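Molybdenum-binding-protein (Azotobacter vinelandii, PDB 1H9J) binds molybdate ions between the subunits of a trimer and probably serves in the cell as a molybdenum store or buffer. Local coordinates at residues 95-100 with 111-116; 8-13 with 60-65; 82-87 with 102-107. One frame throughout, in Å; residues are numbered along the deposited sequence.

Interaction 1: residues 95-100 with 111-116; sequences AVNAEV and TSMVTK. With MOO (molybdate ion), chain C; MOO (molybdate ion), chain B.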
loop_
_atom_site.group_PDB
_atom_site.type_symbol
_atom_site.label_atom_id
_atom_site.label_comp_id
_atom_site.label_asym_id
_atom_site.label_seq_id
_atom_site.Cartn_x
_atom_site.Cartn_y
_atom_site.Cartn_z
ATOM N N ALA A 95 20.312 3.987 1.030
ATOM C CA ALA A 95 21.133 3.045 0.258
ATOM C C ALA A 95 20.455 2.681 -1.080
ATOM O O ALA A 95 21.104 2.934 -2.090
ATOM C CB ALA A 95 21.386 1.727 1.006
ATOM N N VAL A 96 19.232 2.256 -0.997
ATOM C CA VAL A 96 18.369 2.065 -2.129
ATOM C C VAL A 96 17.255 3.116 -2.165
ATOM O O VAL A 96 16.737 3.497 -3.232
ATOM C CB VAL A 96 17.658 0.735 -2.352
ATOM C CG1 VAL A 96 18.711 -0.227 -2.792
ATOM C CG2 VAL A 96 17.122 0.033 -1.123
ATOM N N ASN A 97 16.809 3.504 -0.987
ATOM C CA ASN A 97 15.706 4.508 -0.943
ATOM C C ASN A 97 16.229 5.893 -0.555
ATOM O O ASN A 97 17.269 6.115 0.055
ATOM C CB ASN A 97 14.689 4.024 0.076
ATOM C CG ASN A 97 13.893 2.856 -0.427
ATOM O OD1 ASN A 97 13.306 2.997 -1.510
ATOM N ND2 ASN A 97 13.832 1.726 0.280
ATOM N N ALA A 98 15.257 6.814 -0.704
ATOM C CA ALA A 98 15.438 8.216 -0.305
ATOM C C ALA A 98 14.130 8.824 0.197
ATOM O O ALA A 98 13.062 8.542 -0.376
ATOM C CB ALA A 98 15.826 9.050 -1.526
ATOM N N GLU A 99 14.238 9.809 1.072
ATOM C CA GLU A 99 13.088 10.514 1.614
ATOM C C GLU A 99 12.990 11.901 0.980
ATOM O O GLU A 99 13.996 12.601 1.056
ATOM C CB GLU A 99 13.261 10.738 3.154
ATOM C CG GLU A 99 13.190 9.443 3.950
ATOM C CD GLU A 99 13.314 9.750 5.444
ATOM O OE1 GLU A 99 12.944 10.855 5.901
ATOM O OE2 GLU A 99 13.854 8.861 6.150
ATOM N N VAL A 100 11.915 12.224 0.283
ATOM C CA VAL A 100 11.773 13.543 -0.335
ATOM C C VAL A 100 10.639 14.274 0.371
ATOM O O VAL A 100 9.513 13.763 0.394
ATOM C CB VAL A 100 11.436 13.371 -1.815
ATOM C CG1 VAL A 100 11.304 14.673 -2.570
ATOM C CG2 VAL A 100 12.529 12.551 -2.517
ATOM N N THR A 111 5.824 14.143 2.827
ATOM C CA THR A 111 7.060 13.336 2.685
ATOM C C THR A 111 6.804 12.067 1.899
ATOM O O THR A 111 5.905 11.300 2.310
ATOM C CB THR A 111 7.688 13.002 4.037
ATOM O OG1 THR A 111 8.189 14.225 4.613
ATOM C CG2 THR A 111 8.945 12.106 3.919
ATOM N N SER A 112 7.642 11.743 0.914
ATOM C CA SER A 112 7.534 10.540 0.111
ATOM C C SER A 112 8.801 9.671 0.218
ATOM O O SER A 112 9.857 10.268 0.386
ATOM C CB SER A 112 7.362 10.881 -1.400
ATOM O OG SER A 112 7.429 9.698 -2.181
ATOM N N MET A 113 8.687 8.354 0.288
ATOM C CA MET A 113 9.865 7.470 0.232
ATOM C C MET A 113 9.911 6.860 -1.175
ATOM O O MET A 113 8.852 6.333 -1.597
ATOM C CB MET A 113 9.773 6.337 1.240
ATOM C CG MET A 113 10.930 5.376 1.456
ATOM S SD MET A 113 12.426 6.151 2.075
ATOM C CE MET A 113 12.140 6.036 3.846
ATOM N N VAL A 114 10.964 7.165 -1.941
ATOM C CA VAL A 114 11.043 6.608 -3.321
ATOM C C VAL A 114 12.417 5.975 -3.534
ATOM O O VAL A 114 13.260 6.037 -2.634
ATOM C CB VAL A 114 10.784 7.701 -4.379
ATOM C CG1 VAL A 114 9.359 8.230 -4.253
ATOM C CG2 VAL A 114 11.768 8.855 -4.234
ATOM N N THR A 115 12.710 5.378 -4.683
ATOM C CA THR A 115 14.066 4.797 -4.799
ATOM C C THR A 115 15.000 5.951 -5.073
ATOM O O THR A 115 14.632 6.991 -5.658
ATOM C CB THR A 115 14.116 3.780 -5.966
ATOM O OG1 THR A 115 13.669 4.457 -7.140
ATOM C CG2 THR A 115 13.294 2.537 -5.712
ATOM N N LYS A 116 16.320 5.782 -4.795
ATOM C CA LYS A 116 17.263 6.807 -5.182
ATOM C C LYS A 116 17.334 6.871 -6.716
ATOM O O LYS A 116 17.625 7.947 -7.219
ATOM C CB LYS A 116 18.652 6.594 -4.601
ATOM C CG LYS A 116 19.380 5.357 -5.088
ATOM C CD LYS A 116 20.693 5.170 -4.330
ATOM C CE LYS A 116 21.538 4.126 -5.044
ATOM N NZ LYS A 116 22.709 3.693 -4.226
HETATM MO MO MOO C . 9.200 4.076 -6.339
HETATM O O1 MOO C . 8.024 5.384 -6.560
HETATM O O2 MOO C . 9.168 3.530 -4.642
HETATM O O3 MOO C . 8.717 2.598 -7.250
HETATM O O4 MOO C . 10.833 4.628 -6.760
HETATM MO MO MOO B . 17.278 1.489 2.903
HETATM O O1 MOO B . 15.557 1.309 2.565
HETATM O O2 MOO B . 17.548 2.192 4.443
#
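With chi1 at -174°, Met113 sends CG anti to its backbone N, and bends at chi2 and chi3 then fold the thioether back toward the neighbouring strand. Met113 SD comes to rest 3.5 Å from Ala98 O, while the terminal methyl, Met113 CE, lies 3.6 Å from Glu99 CG, against the aliphatic part of that side chain. Asn97 has its CG anti to the carbonyl carbon (chi1 -73°), a setting in which ND2 faces a molybdate. Asn97 ND2 gives a nearly straight bond (167°) of 2.9 Å to O1 of this ion, which is also gripped by Asn97 of the second and third subunits. Along the strands, paired backbone bonds join Ala98 to Val114 and Val100 to Ser112, and Lys116 N, at the start of helix 116-122, donates to Val96 O at 2.8 Å. On the face bearing Ala98, Val100, Ser112 and Val114, the valines meet through their CG2 methyls, and Val119 of the helix covers them. Thr115 ends the strand and N-caps the helix through Ala118 N. Thr115 N and Thr115 OG1 both donate to O4 of a second molybdate, each at 2.9 Å; two donors on one oxygen, next to a helix start, should suit an anion well. Arg9, Ser7, Lys63 and Ala64 of the second subunit complete that site. This is a β-hairpin of an OB-type TOBE domain, with oxyanion sites at the subunit interface that are built from main-chain N-H groups, hydroxyl and amide side chains and a lysine.

Interaction 2: residues 8-13 with 60-65; sequences ARNVFK and AVVKAP. With MOO (molybdate ion), chain D.
Ala8 CB presses on Val61 CG1 at 3.4 Å, tighter than usual for two methyl carbons, and Leu68 of the third subunit packs against both residues. The other well-filled part is the face carrying Asn10, Phe12, Ala60 and Val62. Here Phe12 and Ala60 exchange two short backbone bonds, and Leu38 from strand 37-43 lies against both. Asn10, with CG anti to the carbonyl carbon (chi1 -58°), turns its amide back toward its partner: Asn10 ND2 reaches Val62 O at 3.2 Å, well above the carbonyl plane. That oxygen also takes a weak bond from Asn10 N, while Asn10 OD1 accepts from Thr111 N, and the amide is thus held from both ends. The loose spot is at Val11, exposed and on the same face as Val61, where Val11 CG1 lies 4.3 Å from Val61 CG2. Beyond the paired strands the two chains part around a molybdate. Arg9 N and Ala64 N both donate to its O3, the latter at 3.0 Å and practically straight (178°). Lys63, bent at its last torsion (chi4 -72°), brings NZ to within 2.9 Å of molybdate O2 and also bonds Met113 O of the third subunit. The guanidinium of Arg9 turns outward to a salt bridge with Glu121 of that subunit, while its CG packs on Ala64 CB. Ser7 OG of the same chain and Thr115 OG1 of the third subunit complete the ligands. The pairing is that of two antiparallel strands in an OB-type TOBE domain, with an intersubunit molybdate site at the strand ends.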
loop_
_atom_site.group_PDB
_atom_site.type_symbol
_atom_site.label_atom_id
_atom_site.label_comp_id
_atom_site.label_asym_id
_atom_site.label_seq_id
_atom_site.Cartn_x
_atom_site.Cartn_y
_atom_site.Cartn_z
ATOM N N ALA A 8 3.919 7.118 10.735
ATOM C CA ALA A 8 3.717 7.747 9.421
ATOM C C ALA A 8 4.364 9.109 9.366
ATOM O O ALA A 8 4.197 9.959 10.246
ATOM C CB ALA A 8 2.215 7.855 9.097
ATOM N N ARG A 9 5.012 9.365 8.203
ATOM C CA ARG A 9 5.679 10.645 8.073
ATOM C C ARG A 9 4.669 11.771 7.859
ATOM O O ARG A 9 5.068 12.932 7.933
ATOM C CB ARG A 9 6.750 10.670 6.985
ATOM C CG ARG A 9 7.964 9.779 7.229
ATOM C CD ARG A 9 8.647 10.048 8.553
ATOM N NE ARG A 9 7.995 9.628 9.761
ATOM C CZ ARG A 9 8.143 10.164 10.974
ATOM N NH1 ARG A 9 9.007 11.205 11.112
ATOM N NH2 ARG A 9 7.518 9.746 12.035
ATOM N N ASN A 10 3.474 11.486 7.393
ATOM C CA ASN A 10 2.519 12.515 7.092
ATOM C C ASN A 10 1.219 12.314 7.901
ATOM O O ASN A 10 0.667 11.226 7.942
ATOM C CB ASN A 10 2.036 12.379 5.617
ATOM C CG ASN A 10 3.265 12.477 4.705
ATOM O OD1 ASN A 10 4.011 13.456 4.662
ATOM N ND2 ASN A 10 3.568 11.373 4.049
ATOM N N VAL A 11 1.045 13.233 8.865
ATOM C CA VAL A 11 -0.140 13.306 9.712
ATOM C C VAL A 11 -0.674 14.753 9.675
ATOM O O VAL A 11 -0.021 15.693 10.152
ATOM C CB VAL A 11 0.190 12.983 11.172
ATOM C CG1 VAL A 11 -0.982 13.042 12.149
ATOM C CG2 VAL A 11 0.867 11.613 11.327
ATOM N N PHE A 12 -1.779 14.913 8.965
ATOM C CA PHE A 12 -2.351 16.243 8.727
ATOM C C PHE A 12 -3.627 16.431 9.538
ATOM O O PHE A 12 -4.462 15.522 9.612
ATOM C CB PHE A 12 -2.740 16.408 7.255
ATOM C CG PHE A 12 -1.593 16.166 6.308
ATOM C CD1 PHE A 12 -1.604 15.083 5.444
ATOM C CD2 PHE A 12 -0.539 17.057 6.312
ATOM C CE1 PHE A 12 -0.545 14.902 4.569
ATOM C CE2 PHE A 12 0.550 16.864 5.468
ATOM C CZ PHE A 12 0.519 15.787 4.607
ATOM N N LYS A 13 -3.765 17.599 10.129
ATOM C CA LYS A 13 -5.015 17.962 10.800
ATOM C C LYS A 13 -5.895 18.715 9.802
ATOM O O LYS A 13 -5.371 19.518 9.014
ATOM C CB LYS A 13 -4.740 18.860 12.011
ATOM N N ALA A 60 -5.490 13.099 9.080
ATOM C CA ALA A 60 -5.340 12.180 7.927
ATOM C C ALA A 60 -3.871 11.649 7.975
ATOM O O ALA A 60 -3.006 12.482 8.245
ATOM C CB ALA A 60 -5.611 12.886 6.620
ATOM N N VAL A 61 -3.724 10.322 7.874
ATOM C CA VAL A 61 -2.406 9.715 8.084
ATOM C C VAL A 61 -1.959 8.938 6.853
ATOM O O VAL A 61 -2.737 8.173 6.267
ATOM C CB VAL A 61 -2.489 8.713 9.265
ATOM C CG1 VAL A 61 -1.170 7.947 9.412
ATOM C CG2 VAL A 61 -2.814 9.438 10.588
ATOM N N VAL A 62 -0.794 9.370 6.289
ATOM C CA VAL A 62 -0.315 8.717 5.069
ATOM C C VAL A 62 1.145 8.260 5.224
ATOM O O VAL A 62 1.978 9.071 5.569
ATOM C CB VAL A 62 -0.428 9.704 3.892
ATOM C CG1 VAL A 62 0.102 9.007 2.615
ATOM C CG2 VAL A 62 -1.874 10.077 3.634
ATOM N N LYS A 63 1.393 6.939 5.125
ATOM C CA LYS A 63 2.798 6.510 5.228
ATOM C C LYS A 63 3.595 7.018 4.025
ATOM O O LYS A 63 3.173 7.016 2.882
ATOM C CB LYS A 63 2.763 4.982 5.223
ATOM C CG LYS A 63 3.882 4.298 6.000
ATOM C CD LYS A 63 3.558 2.799 5.806
ATOM C CE LYS A 63 4.112 2.096 7.047
ATOM N NZ LYS A 63 5.602 2.116 6.930
ATOM N N ALA A 64 4.882 7.302 4.298
ATOM C CA ALA A 64 5.764 7.771 3.216
ATOM C C ALA A 64 5.825 6.971 1.953
ATOM O O ALA A 64 5.746 7.507 0.830
ATOM C CB ALA A 64 7.164 7.890 3.835
ATOM N N PRO A 65 6.006 5.643 1.991
ATOM C CA PRO A 65 6.078 4.805 0.805
ATOM C C PRO A 65 4.800 4.768 0.025
ATOM O O PRO A 65 4.758 4.091 -1.022
ATOM C CB PRO A 65 6.457 3.413 1.285
ATOM C CG PRO A 65 6.548 3.485 2.746
ATOM C CD PRO A 65 6.193 4.870 3.225
HETATM MO MO MOO D . 6.700 5.703 8.000
HETATM O O1 MOO D . 5.493 4.936 9.048
HETATM O O2 MOO D . 7.208 4.552 6.737
HETATM O O3 MOO D . 5.982 7.056 7.052
HETATM O O4 MOO D . 8.111 6.215 8.947
#

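Interaction 3: residues 82-87 with 102-107; sequences NILTGT and LALQGG
Leu84 and Leu104 face each other at the open end of a β-hairpin, formed by strands 82-93 and 97-104 of the second TOBE domain, which belongs to the OB clan. Leu84 points toward the partner strand, and its CD1 meets CD1 of Leu104 at 4.0 Å. The two side chains lie at a slant to each other and touch by their methyl branches. In Leu104 the first torsion places CG anti to the carbonyl carbon (chi1 -52°), swinging the isobutyl group toward residues 82-87. One branch, CD1, is then used on Leu84, and the other, Leu104 CD2, lies against the backbone, 3.5 Å from Thr85 O. Ile110 and Asp36 touch Leu104 from outside the pair. Gly86, without a side chain, brings its CA to 3.2 Å from Ala103 O and lets Leu104 CD2 lie close to the backbone there as well, 3.9 Å from Gly86 CA.

Nearer the hairpin turn the pairing becomes regular. Thr87 and Ala103 form a hydrogen-bonded antiparallel pair with their side chains on the same, more exposed face. Thr87 N donates to Ala103 O at 3.0 Å, and the return bond, from Ala103 N at 2.8 Å, meets Thr87 O in the carbonyl plane. Leu102 instead lays its CB and CD2 alongside Thr87 O and packs on Ala132 and Ile110 of strands 129-134 and 109-115. The short strand segments 82-87 and 102-104 run at 116° to each other, well away from a straight antiparallel course. A type II beta turn runs from Leu104 to Gly107, closed by Gly107 N donating to Leu104 O at 3.0 Å.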
loop_
_atom_site.group_PDB
_atom_site.type_symbol
_atom_site.label_atom_id
_atom_site.label_comp_id
_atom_site.label_asym_id
_atom_site.label_seq_id
_atom_site.Cartn_x
_atom_site.Cartn_y
_atom_site.Cartn_z
ATOM N N ASN A 82 -5.748 12.145 -5.359
ATOM C CA ASN A 82 -4.964 13.221 -4.812
ATOM C C ASN A 82 -3.668 13.468 -5.600
ATOM O O ASN A 82 -2.892 12.528 -5.702
ATOM C CB ASN A 82 -4.519 12.925 -3.351
ATOM C CG ASN A 82 -5.737 12.668 -2.493
ATOM O OD1 ASN A 82 -6.551 13.629 -2.385
ATOM N ND2 ASN A 82 -5.972 11.463 -1.956
ATOM N N ILE A 83 -3.594 14.632 -6.223
ATOM C CA ILE A 83 -2.448 15.107 -6.990
ATOM C C ILE A 83 -2.091 16.481 -6.422
ATOM O O ILE A 83 -2.704 17.481 -6.833
ATOM C CB ILE A 83 -2.653 15.137 -8.508
ATOM C CG1 ILE A 83 -2.987 13.723 -9.003
ATOM C CG2 ILE A 83 -1.381 15.620 -9.214
ATOM C CD1 ILE A 83 -3.422 13.654 -10.454
ATOM N N LEU A 84 -1.098 16.548 -5.526
ATOM C CA LEU A 84 -0.817 17.781 -4.783
ATOM C C LEU A 84 0.480 18.393 -5.293
ATOM O O LEU A 84 1.506 17.737 -5.125
ATOM C CB LEU A 84 -0.689 17.561 -3.278
ATOM C CG LEU A 84 -1.816 16.727 -2.635
ATOM C CD1 LEU A 84 -1.636 16.649 -1.129
ATOM C CD2 LEU A 84 -3.185 17.336 -2.923
ATOM N N THR A 85 0.332 19.620 -5.826
ATOM C CA THR A 85 1.578 20.176 -6.397
ATOM C C THR A 85 2.393 20.981 -5.428
ATOM O O THR A 85 1.841 21.702 -4.577
ATOM C CB THR A 85 1.202 21.039 -7.612
ATOM O OG1 THR A 85 0.290 22.059 -7.162
ATOM C CG2 THR A 85 0.587 20.142 -8.666
ATOM N N GLY A 86 3.720 20.840 -5.511
ATOM C CA GLY A 86 4.546 21.559 -4.542
ATOM C C GLY A 86 5.973 21.685 -5.089
ATOM O O GLY A 86 6.210 21.577 -6.303
ATOM N N THR A 87 6.846 22.162 -4.200
ATOM C CA THR A 87 8.250 22.314 -4.553
ATOM C C THR A 87 9.108 21.480 -3.620
ATOM O O THR A 87 8.796 21.384 -2.439
ATOM C CB THR A 87 8.714 23.795 -4.502
ATOM O OG1 THR A 87 8.438 24.319 -3.209
ATOM C CG2 THR A 87 7.951 24.643 -5.509
ATOM N N LEU A 102 8.171 17.671 0.162
ATOM C CA LEU A 102 7.766 18.754 -0.723
ATOM C C LEU A 102 7.043 19.813 0.129
ATOM O O LEU A 102 6.302 19.441 1.037
ATOM C CB LEU A 102 6.733 18.271 -1.737
ATOM C CG LEU A 102 7.060 17.118 -2.652
ATOM C CD1 LEU A 102 5.829 16.865 -3.546
ATOM C CD2 LEU A 102 8.305 17.451 -3.474
ATOM N N ALA A 103 7.139 21.069 -0.256
ATOM C CA ALA A 103 6.365 22.100 0.457
ATOM C C ALA A 103 5.169 22.373 -0.450
ATOM O O ALA A 103 5.391 22.647 -1.647
ATOM C CB ALA A 103 7.117 23.389 0.677
ATOM N N LEU A 104 3.952 22.322 0.077
ATOM C CA LEU A 104 2.802 22.595 -0.807
ATOM C C LEU A 104 2.414 24.058 -0.696
ATOM O O LEU A 104 2.822 24.669 0.300
ATOM C CB LEU A 104 1.681 21.624 -0.405
ATOM C CG LEU A 104 2.129 20.149 -0.360
ATOM C CD1 LEU A 104 1.074 19.261 0.277
ATOM C CD2 LEU A 104 2.496 19.656 -1.758
ATOM N N GLN A 105 1.684 24.626 -1.667
ATOM C CA GLN A 105 1.291 26.027 -1.514
ATOM C C GLN A 105 0.333 26.103 -0.318
ATOM O O GLN A 105 -0.679 25.433 -0.270
ATOM C CB GLN A 105 0.666 26.705 -2.733
ATOM C CG GLN A 105 0.453 28.194 -2.518
ATOM C CD GLN A 105 0.113 29.075 -3.692
ATOM O OE1 GLN A 105 -0.274 30.237 -3.483
ATOM N NE2 GLN A 105 0.242 28.599 -4.926
ATOM N N GLY A 106 0.701 26.927 0.650
ATOM C CA GLY A 106 -0.090 27.105 1.857
ATOM C C GLY A 106 0.798 26.779 3.057
ATOM O O GLY A 106 0.537 27.275 4.151
ATOM N N GLY A 107 1.816 25.959 2.820
ATOM C CA GLY A 107 2.778 25.633 3.853
ATOM C C GLY A 107 2.828 24.201 4.346
ATOM O O GLY A 107 3.658 23.854 5.188
#

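Interaction 2 comes first along the chain and lies in the first TOBE range. Interactions 1 and 3 follow in the second, with their segments alternating in sequence. Those two share strand 97-104, which pairs with 82-93 near one end and with 109-115 near the other, in one five-stranded sheet; their centres are about 18 Å apart. Interaction 2 belongs to the other sheet, its centre about 15 Å from that of interaction 1, yet the two touch where strand 109-115 bonds to Asn10 and Ala64, tying the domains together. Both also reach molybdate and neighbouring subunits, whereas interaction 3 is built within its own chain and touches no other subunit.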